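Local coordinates for protein glycoside hydrolase family 61 (Trichoderma reesei QM6a, PDB 5O2X) that probably cleaves cellulose chains oxidatively as a copper-dependent lytic polysaccharide monooxygenase of Auxiliary Activity family 9, at residues 7-15 / 238-246; 73-84 / 133-144. All coordinates share one frame; numbering follows the deposited sequence. Where two conformers were deposited one is given.

Contact 1. Residues 7-15 / 238-246. With MAN (alpha-D-mannopyranose), chain P; MAN (alpha-D-mannopyranose), chain R; MAN (alpha-D-mannopyranose), chain O; MAN (alpha-D-mannopyranose), chain N.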
loop_
_atom_site.group_PDB
_atom_site.type_symbol
_atom_site.label_atom_id
_atom_site.label_comp_id
_atom_site.label_asym_id
_atom_site.label_seq_id
_atom_site.Cartn_x
_atom_site.Cartn_y
_atom_site.Cartn_z
ATOM N N ILE A 7 -3.162 10.245 -4.642
ATOM C CA ILE A 7 -2.939 10.322 -3.179
ATOM C C ILE A 7 -3.042 11.784 -2.778
ATOM O O ILE A 7 -2.757 12.671 -3.590
ATOM C CB ILE A 7 -1.616 9.665 -2.739
ATOM C CG1 ILE A 7 -0.386 10.412 -3.234
ATOM C CG2 ILE A 7 -1.595 8.205 -3.174
ATOM C CD1 ILE A 7 0.928 9.848 -2.721
ATOM N N VAL A 8 -3.483 12.021 -1.548
ATOM C CA VAL A 8 -3.688 13.399 -1.063
ATOM C C VAL A 8 -2.946 13.524 0.250
ATOM O O VAL A 8 -3.272 12.827 1.223
ATOM C CB VAL A 8 -5.155 13.750 -0.927
ATOM C CG1 VAL A 8 -5.328 15.197 -0.534
ATOM C CG2 VAL A 8 -5.931 13.429 -2.217
ATOM N N ILE A 9 -1.932 14.383 0.267
ATOM C CA ILE A 9 -0.986 14.465 1.403
ATOM C C ILE A 9 -1.238 15.796 2.090
ATOM O O ILE A 9 -0.954 16.865 1.502
ATOM C CB ILE A 9 0.466 14.365 0.916
ATOM C CG1 ILE A 9 0.663 13.112 0.042
ATOM C CG2 ILE A 9 1.413 14.421 2.123
ATOM C CD1 ILE A 9 2.071 12.875 -0.421
ATOM N N ASN A 10 -1.846 15.766 3.264
ATOM C CA ASN A 10 -2.247 17.051 3.899
ATOM C C ASN A 10 -2.918 17.985 2.977
ATOM O O ASN A 10 -2.617 19.178 2.939
ATOM C CB ASN A 10 -1.111 17.825 4.518
ATOM C CG ASN A 10 -0.493 17.125 5.624
ATOM O OD1 ASN A 10 -0.912 16.054 6.068
ATOM N ND2 ASN A 10 0.524 17.769 6.147
ATOM N N GLY A 11 -3.862 17.446 2.211
ATOM C CA GLY A 11 -4.624 18.275 1.325
ATOM C C GLY A 11 -4.081 18.530 -0.075
ATOM O O GLY A 11 -4.731 19.185 -0.899
ATOM N N VAL A 12 -2.870 18.024 -0.349
ATOM C CA VAL A 12 -2.200 18.242 -1.629
ATOM C C VAL A 12 -2.347 16.973 -2.472
ATOM O O VAL A 12 -1.854 15.908 -2.096
ATOM C CB VAL A 12 -0.727 18.606 -1.421
ATOM C CG1 VAL A 12 -0.014 18.736 -2.750
ATOM C CG2 VAL A 12 -0.560 19.850 -0.583
ATOM N N TRP A 13 -3.041 17.107 -3.583
ATOM C CA TRP A 13 -3.360 16.011 -4.472
ATOM C C TRP A 13 -2.183 15.751 -5.446
ATOM O O TRP A 13 -1.698 16.690 -6.083
ATOM C CB TRP A 13 -4.595 16.418 -5.290
ATOM C CG TRP A 13 -5.267 15.388 -6.160
ATOM C CD1 TRP A 13 -6.412 14.737 -5.872
ATOM C CD2 TRP A 13 -4.928 15.016 -7.502
ATOM N NE1 TRP A 13 -6.799 13.966 -6.936
ATOM C CE2 TRP A 13 -5.944 14.151 -7.975
ATOM C CE3 TRP A 13 -3.918 15.392 -8.389
ATOM C CZ2 TRP A 13 -5.929 13.615 -9.297
ATOM C CZ3 TRP A 13 -3.952 14.884 -9.699
ATOM C CH2 TRP A 13 -4.927 14.038 -10.104
ATOM N N TYR A 14 -1.839 14.481 -5.572
ATOM C CA TYR A 14 -0.876 13.989 -6.566
ATOM C C TYR A 14 -1.535 12.947 -7.438
ATOM O O TYR A 14 -2.144 11.997 -6.932
ATOM C CB TYR A 14 0.345 13.328 -5.910
ATOM C CG TYR A 14 1.222 14.279 -5.139
ATOM C CD1 TYR A 14 0.904 14.658 -3.853
ATOM C CD2 TYR A 14 2.381 14.787 -5.718
ATOM C CE1 TYR A 14 1.730 15.543 -3.137
ATOM C CE2 TYR A 14 3.190 15.672 -5.041
ATOM C CZ TYR A 14 2.863 16.050 -3.741
ATOM O OH TYR A 14 3.689 16.924 -3.080
ATOM N N GLN A 15 -1.322 13.066 -8.743
ATOM C CA GLN A 15 -1.752 12.043 -9.674
ATOM C C GLN A 15 -0.975 10.758 -9.401
ATOM O O GLN A 15 0.250 10.767 -9.342
ATOM C CB GLN A 15 -1.486 12.526 -11.087
ATOM C CG GLN A 15 -2.053 11.647 -12.198
ATOM C CD GLN A 15 -1.801 12.238 -13.585
ATOM O OE1 GLN A 15 -0.866 12.995 -13.803
ATOM N NE2 GLN A 15 -2.630 11.842 -14.528
ATOM N N ALA A 238 -11.152 16.137 1.209
ATOM C CA ALA A 238 -10.926 16.660 -0.122
ATOM C C ALA A 238 -9.544 17.288 -0.224
ATOM O O ALA A 238 -9.021 17.827 0.753
ATOM C CB ALA A 238 -11.984 17.705 -0.458
ATOM N N ALA A 239 -8.965 17.275 -1.408
ATOM C CA ALA A 239 -7.795 18.068 -1.663
ATOM C C ALA A 239 -8.156 19.524 -1.770
ATOM O O ALA A 239 -9.276 19.889 -2.177
ATOM C CB ALA A 239 -7.142 17.636 -2.962
ATOM N N THR A 240 -7.206 20.368 -1.422
ATOM C CA THR A 240 -7.358 21.798 -1.576
ATOM C C THR A 240 -6.302 22.407 -2.513
ATOM O O THR A 240 -6.345 23.623 -2.737
ATOM C CB THR A 240 -7.334 22.487 -0.208
ATOM O OG1 THR A 240 -6.012 22.352 0.291
ATOM C CG2 THR A 240 -8.302 21.855 0.775
ATOM N N ALA A 241 -5.388 21.578 -3.047
ATOM C CA ALA A 241 -4.385 22.031 -3.996
ATOM C C ALA A 241 -3.843 20.784 -4.667
ATOM O O ALA A 241 -4.087 19.687 -4.209
ATOM C CB ALA A 241 -3.298 22.784 -3.275
ATOM N N THR A 242 -3.083 21.016 -5.729
ATOM C CA THR A 242 -2.483 19.949 -6.516
ATOM C C THR A 242 -0.996 20.214 -6.679
ATOM O O THR A 242 -0.567 21.373 -6.715
ATOM C CB THR A 242 -3.184 19.879 -7.861
ATOM O OG1 THR A 242 -4.553 19.505 -7.618
ATOM C CG2 THR A 242 -2.531 18.981 -8.834
ATOM N N ALA A 243 -0.240 19.136 -6.709
ATOM C CA ALA A 243 1.185 19.197 -6.963
ATOM C C ALA A 243 1.561 18.120 -7.940
ATOM O O ALA A 243 0.818 17.189 -8.204
ATOM C CB ALA A 243 1.959 19.023 -5.657
ATOM N N SER A 244 2.782 18.206 -8.460
ATOM C CA SER A 244 3.338 17.233 -9.345
ATOM C C SER A 244 4.497 16.536 -8.690
ATOM O O SER A 244 5.172 17.077 -7.810
ATOM C CB SER A 244 3.831 17.907 -10.605
ATOM O OG SER A 244 2.742 18.470 -11.281
ATOM N N ALA A 245 4.751 15.319 -9.141
ATOM C CA ALA A 245 5.904 14.564 -8.680
ATOM C C ALA A 245 7.192 15.357 -8.983
ATOM O O ALA A 245 7.398 15.789 -10.121
ATOM C CB ALA A 245 5.972 13.227 -9.413
ATOM N N THR A 246 8.034 15.517 -7.967
ATOM C CA THR A 246 9.259 16.286 -8.083
ATOM C C THR A 246 10.365 15.364 -8.583
ATOM O O THR A 246 10.586 14.294 -8.023
ATOM C CB THR A 246 9.662 16.845 -6.720
ATOM O OG1 THR A 246 8.544 17.573 -6.210
ATOM C CG2 THR A 246 10.880 17.749 -6.840
HETATM C C1 MAN P . -5.573 20.176 -8.331
HETATM C C2 MAN P . -6.805 20.379 -7.484
HETATM C C3 MAN P . -7.312 18.964 -7.177
HETATM C C4 MAN P . -7.495 18.116 -8.420
HETATM C C5 MAN P . -6.237 18.078 -9.230
HETATM C C6 MAN P . -6.421 17.317 -10.533
HETATM O O2 MAN P . -7.712 21.185 -8.250
HETATM O O3 MAN P . -8.574 19.089 -6.583
HETATM O O4 MAN P . -7.995 16.822 -8.184
HETATM O O5 MAN P . -5.895 19.426 -9.488
HETATM O O6 MAN P . -5.316 17.638 -11.391
HETATM C C1 MAN R . 8.173 17.315 -4.877
HETATM C C2 MAN R . 6.761 17.804 -4.699
HETATM C C3 MAN R . 6.678 19.307 -4.770
HETATM C C4 MAN R . 7.715 19.946 -3.838
HETATM C C5 MAN R . 9.110 19.372 -4.062
HETATM C C6 MAN R . 10.097 19.876 -3.020
HETATM O O2 MAN R . 6.324 17.328 -3.407
HETATM O O3 MAN R . 5.368 19.742 -4.440
HETATM O O4 MAN R . 7.765 21.346 -4.080
HETATM O O5 MAN R . 9.082 17.936 -3.976
HETATM O O6 MAN R . 11.397 19.385 -3.273
HETATM C C1 MAN O . -5.463 23.584 0.765
HETATM C C2 MAN O . -3.972 23.363 0.923
HETATM C C3 MAN O . -3.765 22.256 1.966
HETATM C C4 MAN O . -4.465 22.601 3.291
HETATM C C5 MAN O . -5.931 22.963 3.069
HETATM C C6 MAN O . -6.630 23.496 4.308
HETATM O O2 MAN O . -3.327 24.586 1.324
HETATM O O3 MAN O . -2.386 22.007 2.150
HETATM O O4 MAN O . -4.416 21.461 4.169
HETATM O O5 MAN O . -6.008 23.949 2.027
HETATM O O6 MAN O . -6.173 24.828 4.492
HETATM C C1 MAN N . -7.914 15.574 4.588
HETATM C C2 MAN N . -6.601 15.833 3.866
HETATM C C3 MAN N . -5.920 14.490 3.517
HETATM C C4 MAN N . -5.754 13.675 4.780
HETATM C C5 MAN N . -7.129 13.476 5.407
HETATM C C6 MAN N . -7.076 12.739 6.714
HETATM O O2 MAN N . -5.725 16.605 4.664
HETATM O O3 MAN N . -4.677 14.752 2.874
HETATM O O4 MAN N . -5.162 12.427 4.448
HETATM O O5 MAN N . -7.741 14.718 5.699
HETATM O O6 MAN N . -6.119 13.360 7.611
HETATM O O HOH W 1 -0.215 15.485 -10.004
#
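V12 and W13 pair in parallel with A241 and T242, so that the C-terminal chain adds strand 241-243 to the outer side of the hairpin of strands 3-9 and 12-15. This is consistent with a predicted linker forming an integral part of the catalytic domain. W13 N bonds to A241 O and A243 N to W13 O, both at 2.9 Å. G11 O, in the type I' turn of the hairpin, accepts from T240 N at 2.8 Å, on a lone pair, and from A241 N over a longer, more bent path. Glycine suits the turn: its backbone angles would press a CB against the preceding carbonyl.

The C-terminal chain meets the larger hairpin side chains with single methyls. A239 CB touches both V8 CG1 and W13 CB, and A243 CB reaches both V12 CG1 (3.5 Å) and Y14 CE2. V12 CG1 lies anti to the backbone N (chi1 176°), facing A243.

Mannoses O-linked to T240, T242 and T246 fold back on the hairpin: the first donates O3 and O4 to N10 O, the second lays O4 3.2 Å above one face of the W13 indole, and the third joins its O2 to Y14 OH at 2.7 Å.

Contact 2. Residues 73-84 / 133-144. With NAG (2-acetamido-2-deoxy-beta-D-glucopyranose), chain C; MAN (alpha-D-mannopyranose), chain N; MAN (alpha-D-mannopyranose), chain M.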
loop_
_atom_site.group_PDB
_atom_site.type_symbol
_atom_site.label_atom_id
_atom_site.label_comp_id
_atom_site.label_asym_id
_atom_site.label_seq_id
_atom_site.Cartn_x
_atom_site.Cartn_y
_atom_site.Cartn_z
ATOM N N ASP A 73 2.740 13.840 8.667
ATOM C CA ASP A 73 1.704 14.105 7.665
ATOM C C ASP A 73 0.853 12.856 7.437
ATOM O O ASP A 73 1.330 11.721 7.595
ATOM C CB ASP A 73 2.363 14.491 6.294
ATOM C CG ASP A 73 2.988 15.858 6.249
ATOM O OD1 ASP A 73 2.807 16.616 7.224
ATOM O OD2 ASP A 73 3.626 16.184 5.183
ATOM N N THR A 74 -0.411 13.082 7.063
ATOM C CA THR A 74 -1.250 11.968 6.694
ATOM C C THR A 74 -1.406 11.932 5.172
ATOM O O THR A 74 -1.387 12.939 4.477
ATOM C CB THR A 74 -2.608 11.908 7.352
ATOM O OG1 THR A 74 -3.457 12.867 6.794
ATOM C CG2 THR A 74 -2.518 11.872 8.847
ATOM N N ILE A 75 -1.499 10.705 4.679
ATOM C CA ILE A 75 -1.623 10.434 3.240
ATOM C C ILE A 75 -2.904 9.631 3.039
ATOM O O ILE A 75 -3.103 8.582 3.657
ATOM C CB ILE A 75 -0.408 9.641 2.731
ATOM C CG1 ILE A 75 0.876 10.457 2.978
ATOM C CG2 ILE A 75 -0.602 9.314 1.239
ATOM C CD1 ILE A 75 2.134 9.807 2.481
ATOM N N LEU A 76 -3.756 10.158 2.179
ATOM C CA LEU A 76 -5.000 9.520 1.761
ATOM C C LEU A 76 -4.777 8.855 0.421
ATOM O O LEU A 76 -4.279 9.480 -0.530
ATOM C CB LEU A 76 -6.121 10.584 1.706
ATOM C CG LEU A 76 -7.472 10.068 1.207
ATOM C CD1 LEU A 76 -8.558 10.836 1.875
ATOM C CD2 LEU A 76 -7.574 10.160 -0.333
ATOM N N PHE A 77 -5.149 7.576 0.337
ATOM C CA PHE A 77 -5.098 6.796 -0.896
ATOM C C PHE A 77 -6.509 6.700 -1.466
ATOM O O PHE A 77 -7.427 6.317 -0.751
ATOM C CB PHE A 77 -4.608 5.385 -0.628
ATOM C CG PHE A 77 -3.253 5.315 0.004
ATOM C CD1 PHE A 77 -2.079 5.439 -0.728
ATOM C CD2 PHE A 77 -3.176 5.127 1.374
ATOM C CE1 PHE A 77 -0.859 5.370 -0.096
ATOM C CE2 PHE A 77 -1.979 5.024 2.013
ATOM C CZ PHE A 77 -0.815 5.145 1.292
ATOM N N GLN A 78 -6.667 7.021 -2.755
ATOM C CA GLN A 78 -7.969 6.960 -3.439
ATOM C C GLN A 78 -7.986 5.811 -4.429
ATOM O O GLN A 78 -7.302 5.874 -5.461
ATOM C CB GLN A 78 -8.224 8.261 -4.163
ATOM C CG GLN A 78 -9.548 8.294 -4.948
ATOM C CD GLN A 78 -10.721 8.371 -4.007
ATOM O OE1 GLN A 78 -10.915 9.402 -3.337
ATOM N NE2 GLN A 78 -11.500 7.289 -3.910
ATOM N N TRP A 79 -8.770 4.774 -4.135
ATOM C CA TRP A 79 -8.945 3.618 -5.025
ATOM C C TRP A 79 -10.131 3.852 -5.967
ATOM O O TRP A 79 -11.153 4.429 -5.557
ATOM C CB TRP A 79 -9.171 2.370 -4.198
ATOM C CG TRP A 79 -7.953 1.854 -3.504
ATOM C CD1 TRP A 79 -7.432 2.246 -2.306
ATOM C CD2 TRP A 79 -7.061 0.833 -4.002
ATOM N NE1 TRP A 79 -6.296 1.526 -2.041
ATOM C CE2 TRP A 79 -6.055 0.648 -3.054
ATOM C CE3 TRP A 79 -7.051 0.034 -5.155
ATOM C CZ2 TRP A 79 -5.039 -0.294 -3.229
ATOM C CZ3 TRP A 79 -6.064 -0.893 -5.325
ATOM C CH2 TRP A 79 -5.057 -1.066 -4.370
ATOM N N VAL A 80 -9.998 3.319 -7.157
ATOM C CA VAL A 80 -11.075 3.272 -8.139
ATOM C C VAL A 80 -11.076 1.907 -8.820
ATOM O O VAL A 80 -10.034 1.253 -8.905
ATOM C CB VAL A 80 -10.897 4.390 -9.200
ATOM C CG1 VAL A 80 -11.044 5.750 -8.573
ATOM C CG2 VAL A 80 -9.603 4.280 -9.962
ATOM N N PRO A 81 -12.226 1.452 -9.342
ATOM C CA PRO A 81 -13.517 2.107 -9.308
ATOM C C PRO A 81 -14.205 1.995 -7.935
ATOM O O PRO A 81 -13.906 1.134 -7.122
ATOM C CB PRO A 81 -14.329 1.333 -10.354
ATOM C CG PRO A 81 -13.771 -0.059 -10.249
ATOM C CD PRO A 81 -12.288 0.173 -10.066
ATOM N N VAL A 82 -15.157 2.886 -7.713
ATOM C CA VAL A 82 -15.977 2.875 -6.524
ATOM C C VAL A 82 -17.163 1.937 -6.750
ATOM O O VAL A 82 -17.891 2.130 -7.750
ATOM C CB VAL A 82 -16.475 4.285 -6.195
ATOM C CG1 VAL A 82 -17.421 4.289 -5.008
ATOM C CG2 VAL A 82 -15.335 5.256 -5.964
ATOM N N PRO A 83 -17.425 0.953 -5.889
ATOM C CA PRO A 83 -16.733 0.587 -4.694
ATOM C C PRO A 83 -15.679 -0.484 -4.952
ATOM O O PRO A 83 -15.809 -1.358 -5.797
ATOM C CB PRO A 83 -17.831 -0.013 -3.828
ATOM C CG PRO A 83 -18.731 -0.700 -4.816
ATOM C CD PRO A 83 -18.721 0.215 -6.003
ATOM N N TRP A 84 -14.675 -0.520 -4.066
ATOM C CA TRP A 84 -13.795 -1.676 -3.972
ATOM C C TRP A 84 -14.669 -2.907 -3.673
ATOM O O TRP A 84 -15.552 -2.834 -2.835
ATOM C CB TRP A 84 -12.799 -1.455 -2.817
ATOM C CG TRP A 84 -11.927 -2.652 -2.589
ATOM C CD1 TRP A 84 -12.079 -3.604 -1.630
ATOM C CD2 TRP A 84 -10.835 -3.075 -3.402
ATOM N NE1 TRP A 84 -11.166 -4.610 -1.782
ATOM C CE2 TRP A 84 -10.373 -4.290 -2.863
ATOM C CE3 TRP A 84 -10.172 -2.538 -4.520
ATOM C CZ2 TRP A 84 -9.307 -4.993 -3.442
ATOM C CZ3 TRP A 84 -9.119 -3.229 -5.049
ATOM C CH2 TRP A 84 -8.706 -4.432 -4.535
ATOM N N LEU A 133 -12.694 1.194 4.132
ATOM C CA LEU A 133 -12.305 1.858 2.900
ATOM C C LEU A 133 -13.531 2.120 2.031
ATOM O O LEU A 133 -13.706 3.234 1.485
ATOM C CB LEU A 133 -11.259 0.994 2.172
ATOM C CG LEU A 133 -10.837 1.459 0.786
ATOM C CD1 LEU A 133 -9.366 1.160 0.560
ATOM C CD2 LEU A 133 -11.661 0.802 -0.296
ATOM N N ILE A 134 -14.405 1.132 1.869
ATOM C CA ILE A 134 -15.606 1.293 1.021
ATOM C C ILE A 134 -16.482 2.408 1.600
ATOM O O ILE A 134 -16.991 3.264 0.864
ATOM C CB ILE A 134 -16.366 -0.025 0.928
ATOM C CG1 ILE A 134 -15.544 -1.035 0.113
ATOM C CG2 ILE A 134 -17.745 0.161 0.326
ATOM C CD1 ILE A 134 -15.964 -2.490 0.307
ATOM N N SER A 135 -16.679 2.409 2.923
ATOM C CA SER A 135 -17.535 3.410 3.543
ATOM C C SER A 135 -17.022 4.824 3.335
ATOM O O SER A 135 -17.801 5.743 3.173
ATOM C CB SER A 135 -17.617 3.089 5.037
ATOM O OG SER A 135 -18.409 4.076 5.673
ATOM N N ASN A 136 -15.704 4.999 3.336
ATOM C CA ASN A 136 -15.088 6.310 3.184
ATOM C C ASN A 136 -14.759 6.638 1.740
ATOM O O ASN A 136 -13.697 7.145 1.403
ATOM C CB ASN A 136 -13.837 6.377 4.085
ATOM C CG ASN A 136 -14.203 6.349 5.562
ATOM O OD1 ASN A 136 -13.562 5.586 6.355
ATOM N ND2 ASN A 136 -15.130 7.111 5.945
ATOM N N ASN A 137 -15.736 6.355 0.858
ATOM C CA ASN A 137 -15.603 6.634 -0.571
ATOM C C ASN A 137 -14.303 6.086 -1.145
ATOM O O ASN A 137 -13.653 6.743 -1.971
ATOM C CB ASN A 137 -15.790 8.105 -0.949
ATOM C CG ASN A 137 -16.027 8.254 -2.440
ATOM O OD1 ASN A 137 -16.774 7.457 -3.030
ATOM N ND2 ASN A 137 -15.424 9.258 -3.055
ATOM N N ASN A 138 -13.963 4.843 -0.776
ATOM C CA ASN A 138 -12.855 4.154 -1.383
ATOM C C ASN A 138 -11.491 4.739 -1.035
ATOM O O ASN A 138 -10.565 4.739 -1.838
ATOM C CB ASN A 138 -13.008 4.021 -2.926
ATOM C CG ASN A 138 -13.478 2.675 -3.382
ATOM O OD1 ASN A 138 -14.283 2.002 -2.714
ATOM N ND2 ASN A 138 -12.961 2.262 -4.532
ATOM N N THR A 139 -11.368 5.203 0.227
ATOM C CA THR A 139 -10.120 5.785 0.672
ATOM C C THR A 139 -9.594 5.061 1.889
ATOM O O THR A 139 -10.327 4.428 2.660
ATOM C CB THR A 139 -10.232 7.287 0.958
ATOM O OG1 THR A 139 -11.067 7.540 2.096
ATOM C CG2 THR A 139 -10.729 8.050 -0.254
ATOM N N TRP A 140 -8.279 5.233 2.099
ATOM C CA TRP A 140 -7.571 4.783 3.310
ATOM C C TRP A 140 -6.618 5.875 3.676
ATOM O O TRP A 140 -5.982 6.474 2.790
ATOM C CB TRP A 140 -6.820 3.477 3.070
ATOM C CG TRP A 140 -6.271 2.873 4.315
ATOM C CD1 TRP A 140 -4.967 2.900 4.768
ATOM C CD2 TRP A 140 -7.020 2.210 5.331
ATOM N NE1 TRP A 140 -4.868 2.274 5.971
ATOM C CE2 TRP A 140 -6.105 1.842 6.365
ATOM C CE3 TRP A 140 -8.370 1.875 5.480
ATOM C CZ2 TRP A 140 -6.510 1.147 7.515
ATOM C CZ3 TRP A 140 -8.759 1.183 6.593
ATOM C CH2 TRP A 140 -7.854 0.849 7.609
ATOM N N VAL A 141 -6.447 6.137 4.987
ATOM C CA VAL A 141 -5.530 7.149 5.503
ATOM C C VAL A 141 -4.436 6.490 6.305
ATOM O O VAL A 141 -4.723 5.693 7.199
ATOM C CB VAL A 141 -6.286 8.168 6.381
ATOM C CG1 VAL A 141 -5.326 9.200 6.980
ATOM C CG2 VAL A 141 -7.346 8.861 5.535
ATOM N N VAL A 142 -3.171 6.841 6.001
ATOM C CA VAL A 142 -2.005 6.412 6.809
ATOM C C VAL A 142 -1.285 7.662 7.277
ATOM O O VAL A 142 -1.236 8.657 6.574
ATOM C CB VAL A 142 -1.093 5.435 6.002
ATOM C CG1 VAL A 142 -0.304 6.171 4.935
ATOM C CG2 VAL A 142 -0.186 4.619 6.917
ATOM N N LYS A 143 -0.668 7.560 8.449
ATOM C CA LYS A 143 0.154 8.627 8.985
ATOM C C LYS A 143 1.631 8.277 8.903
ATOM O O LYS A 143 2.044 7.201 9.360
ATOM C CB LYS A 143 -0.265 8.932 10.418
ATOM C CG LYS A 143 0.622 9.976 11.068
ATOM C CD LYS A 143 0.092 10.411 12.430
ATOM C CE LYS A 143 1.183 11.019 13.308
ATOM N NZ LYS A 143 0.707 11.323 14.699
ATOM N N ILE A 144 2.415 9.170 8.311
ATOM C CA ILE A 144 3.868 8.986 8.353
ATOM C C ILE A 144 4.317 9.270 9.812
ATOM O O ILE A 144 3.997 10.323 10.365
ATOM C CB ILE A 144 4.549 9.944 7.394
ATOM C CG1 ILE A 144 4.059 9.701 5.964
ATOM C CG2 ILE A 144 6.052 9.816 7.503
ATOM C CD1 ILE A 144 4.208 8.298 5.435
HETATM C C1 NAG C . -15.518 9.467 -4.498
HETATM C C2 NAG C . -15.780 10.891 -4.886
HETATM C C3 NAG C . -15.895 10.952 -6.408
HETATM C C4 NAG C . -14.675 10.393 -7.081
HETATM C C5 NAG C . -14.314 9.027 -6.516
HETATM C C6 NAG C . -12.948 8.577 -6.943
HETATM C C7 NAG C . -17.095 12.621 -3.792
HETATM C C8 NAG C . -18.409 12.981 -3.176
HETATM N N2 NAG C . -16.980 11.381 -4.254
HETATM O O3 NAG C . -16.129 12.292 -6.870
HETATM O O4 NAG C . -14.869 10.269 -8.504
HETATM O O5 NAG C . -14.269 9.085 -5.059
HETATM O O6 NAG C . -11.953 9.535 -6.618
HETATM O O7 NAG C . -16.149 13.425 -3.841
HETATM C C1 MAN N . -7.914 15.574 4.588
HETATM C C2 MAN N . -6.601 15.833 3.866
HETATM C C3 MAN N . -5.920 14.490 3.517
HETATM C C4 MAN N . -5.754 13.675 4.780
HETATM C C5 MAN N . -7.129 13.476 5.407
HETATM C C6 MAN N . -7.076 12.739 6.714
HETATM O O2 MAN N . -5.725 16.605 4.664
HETATM O O3 MAN N . -4.677 14.752 2.874
HETATM O O4 MAN N . -5.162 12.427 4.448
HETATM O O5 MAN N . -7.741 14.718 5.699
HETATM O O6 MAN N . -6.119 13.360 7.611
HETATM C C1 MAN M . -13.161 10.699 0.120
HETATM C C2 MAN M . -12.472 11.322 -1.061
HETATM C C3 MAN M . -12.697 12.817 -1.103
HETATM C C4 MAN M . -14.159 13.170 -0.998
HETATM C C5 MAN M . -14.795 12.438 0.178
HETATM C C6 MAN M . -16.295 12.601 0.223
HETATM O O2 MAN M . -13.015 10.709 -2.234
HETATM O O3 MAN M . -12.154 13.374 -2.309
HETATM O O4 MAN M . -14.279 14.585 -0.799
HETATM O O5 MAN M . -14.527 11.040 0.154
HETATM O O6 MAN M . -16.830 12.053 1.429
#
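L133, in the last turn of helix 129-135, sets its two methyls against two tryptophans: CD1 meets W79 CD1 at 3.6 Å, and CD2 meets W84 CB. The forked end of leucine lets one methyl meet an indole and the other a CB. I134 follows with CG1 beside W84 CB and CG2 near P83. N137 carries the N-linked NAG on ND2, and its backbone O accepts Q78 NE2 at 2.9 Å, almost in the plane of the amide. Q78 reaches it through a bend at chi2 (72°), and its OE1 takes a bond from O2 of a mannose (chain M).

N138, buried, ties down the loop after strand 74-80. Its OD1 receives W84 N at 2.9 Å on a lone pair, while ND2 donates to W79 O from above that carbonyl's plane (3.0 Å) and weakly to P81 O; an asparagine offers both acceptor and donor at this one point. Its backbone O accepts W79 N.

From T139 the chain runs antiparallel to 74-80. T139 CG2 packs on L76 CD2, and OG1 turns back to N136 O. W140 and F77 form a hydrogen-bonded pair, as do V142 and I75. The beta-branched V142 brings CG1 to F77 CE2 (3.6 Å), and V141 CG1 meets T74 CB. T74 OG1 bonds to O4 and O6 of a second mannose (chain N). I144 N closes the pairing on D73 O, while its CD1 meets I75 CD1.

Strand 139-143 thus forms one edge of the five-stranded sheet, with 3-9 on the other side of 74-80. F77 stacks on H157 of strand 151-161, to which W79 NE1 is hydrogen-bonded; W140 bonds to D115 of strand 110-121, and W84 meets the copper ligand Y174 edge-to-face.

Overall arrangement
Contacts 1 and 2 lie at opposite edges of one mixed five-stranded sheet, ordered 139-143, 74-80, 3-9, 12-15, 241-243, with their centres 14 Å apart. Contact 2 is nested along the chain within the long loop that contact 1 closes. Strands 3-9 and 74-80 are neighbours and join them directly: V8 N lies 2.9 Å from L76 O, and I7 packs against F77. One mannose (chain N) touches both contacts. Contact 2 is the more central and reaches toward the copper site, with the W84 side chain about 5 Å from the metal, whereas contact 1 brings the glycosylated C-terminal segment into the sheet of the catalytic domain.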